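Local structure of DNA repair protein XRCC1 (Mus musculus, 3PC6) at residues Phe59-Ala62 / Leu63-Asn66. The protein acts as a scaffold in DNA single-strand break repair, assembling repair complexes, binding poly-ADP-ribose chains and restraining PARP1 activity. Sequence-based numbering, arbitrary orientation.
Sequences FEEA and LMEN
Phe59 to Glu65 form the short helix that links parallel strands 48-51 and 70-72 in a beta-alpha-beta unit of the second BRCT domain, and Phe59 and Leu63 meet one turn apart within it. Three i to i+4 backbone bonds run along the segment, and a fourth, Glu65 N to Glu61 O at 3.4 Å, is weak. Leu63 N donates to Phe59 O at 2.9 Å, and Met64 N reaches Glu60 O at 3.2 Å. Asn66, where the backbone departs from the helix, still gives its N-H to Ala62 O, with Asn66 N 2.9 Å from that oxygen. The last turn is less regular: Ala62 O takes a weak bond from Glu65 N besides that from Asn66 N, and Met64 N makes a weak i to i+3 bond to Glu61 O.

Among the side chains, the helix separates an inner from an outer side. The ring of Phe59 turns inward, meeting Tyr16 and Trp55 edge-to-face and also contacting Phe71, while Ala62 rests on Met42 and Leu69. Leu63 has CG anti to its carbonyl carbon (chi1 -78°), which lays the branch point over the preceding turn, with CG 3.5 Å from Phe59 O; the same side chain also touches Leu69. The amide of Asn66 ties the end of the helix to Val46 and Ser68, ND2 donating to Val46 O and OD1 bonded to Ser68 OG; each end of this buried group thus has a hydrogen-bond partner, which should hold its orientation.

On the exposed side Glu61 and Met64 run alongside one another in the same direction. The glutamate chain is bent at chi2 (-56°), bringing its carboxylate back alongside the thioether, whereas Met64 stays extended until its final torsion. They come closest in a van der Waals approach, with Glu61 OE2 3.4 Å from Met64 SD.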
loop_
_atom_site.group_PDB
_atom_site.type_symbol
_atom_site.label_atom_id
_atom_site.label_comp_id
_atom_site.label_asym_id
_atom_site.label_seq_id
_atom_site.Cartn_x
_atom_site.Cartn_y
_atom_site.Cartn_z
ATOM N N PHE B 59 -13.285 -19.363 -9.532
ATOM C CA PHE B 59 -11.857 -19.572 -9.306
ATOM C C PHE B 59 -11.375 -20.696 -10.237
ATOM O O PHE B 59 -10.205 -20.755 -10.611
ATOM C CB PHE B 59 -11.558 -19.959 -7.855
ATOM C CG PHE B 59 -11.660 -18.822 -6.874
ATOM C CD1 PHE B 59 -11.625 -17.496 -7.300
ATOM C CD2 PHE B 59 -11.759 -19.085 -5.510
ATOM C CE1 PHE B 59 -11.712 -16.457 -6.379
ATOM C CE2 PHE B 59 -11.842 -18.061 -4.588
ATOM C CZ PHE B 59 -11.823 -16.742 -5.021
ATOM N N GLU B 60 -12.283 -21.586 -10.615
ATOM C CA GLU B 60 -11.913 -22.661 -11.522
ATOM C C GLU B 60 -11.455 -22.106 -12.877
ATOM O O GLU B 60 -10.519 -22.628 -13.479
ATOM C CB GLU B 60 -13.044 -23.683 -11.696
ATOM C CG GLU B 60 -12.572 -24.924 -12.456
ATOM C CD GLU B 60 -13.623 -26.020 -12.567
ATOM O OE1 GLU B 60 -14.684 -25.922 -11.909
ATOM O OE2 GLU B 60 -13.376 -26.991 -13.317
ATOM N N GLU B 61 -12.102 -21.040 -13.347
ATOM C CA GLU B 61 -11.689 -20.410 -14.602
ATOM C C GLU B 61 -10.367 -19.670 -14.428
ATOM O O GLU B 61 -9.529 -19.646 -15.326
ATOM C CB GLU B 61 -12.768 -19.459 -15.142
ATOM C CG GLU B 61 -14.134 -20.093 -15.331
ATOM C CD GLU B 61 -14.117 -21.324 -16.227
ATOM O OE1 GLU B 61 -14.996 -22.193 -16.041
ATOM O OE2 GLU B 61 -13.237 -21.433 -17.111
ATOM N N ALA B 62 -10.182 -19.053 -13.267
ATOM C CA ALA B 62 -8.921 -18.393 -12.982
ATOM C C ALA B 62 -7.788 -19.421 -13.053
ATOM O O ALA B 62 -6.687 -19.126 -13.526
ATOM C CB ALA B 62 -8.966 -17.747 -11.614
ATOM N N LEU B 63 -8.066 -20.632 -12.581
ATOM C CA LEU B 63 -7.046 -21.686 -12.555
ATOM C C LEU B 63 -6.695 -22.188 -13.955
ATOM O O LEU B 63 -5.567 -22.624 -14.201
ATOM C CB LEU B 63 -7.492 -22.850 -11.667
ATOM C CG LEU B 63 -7.343 -22.631 -10.160
ATOM C CD1 LEU B 63 -8.186 -23.635 -9.390
ATOM C CD2 LEU B 63 -5.880 -22.728 -9.744
ATOM N N MET B 64 -7.657 -22.135 -14.873
ATOM C CA MET B 64 -7.372 -22.485 -16.261
ATOM C C MET B 64 -6.312 -21.561 -16.854
ATOM O O MET B 64 -5.427 -22.008 -17.568
ATOM C CB MET B 64 -8.639 -22.441 -17.115
ATOM C CG MET B 64 -9.543 -23.646 -16.953
ATOM S SD MET B 64 -10.868 -23.624 -18.174
ATOM C CE MET B 64 -9.923 -23.401 -19.688
ATOM N N GLU B 65 -6.410 -20.270 -16.548
ATOM C CA GLU B 65 -5.460 -19.284 -17.048
ATOM C C GLU B 65 -4.136 -19.317 -16.291
ATOM O O GLU B 65 -3.075 -19.069 -16.863
ATOM C CB GLU B 65 -6.051 -17.868 -16.937
ATOM C CG GLU B 65 -7.235 -17.611 -17.839
ATOM C CD GLU B 65 -6.894 -17.729 -19.317
ATOM O OE1 GLU B 65 -5.859 -17.169 -19.743
ATOM O OE2 GLU B 65 -7.671 -18.372 -20.055
ATOM N N ASN B 66 -4.205 -19.609 -14.999
ATOM C CA ASN B 66 -3.046 -19.484 -14.126
ATOM C C ASN B 66 -3.001 -20.640 -13.121
ATOM O O ASN B 66 -3.425 -20.490 -11.978
ATOM C CB ASN B 66 -3.121 -18.138 -13.400
ATOM C CG ASN B 66 -1.916 -17.874 -12.534
ATOM O OD1 ASN B 66 -1.029 -18.721 -12.403
ATOM N ND2 ASN B 66 -1.879 -16.694 -11.927
#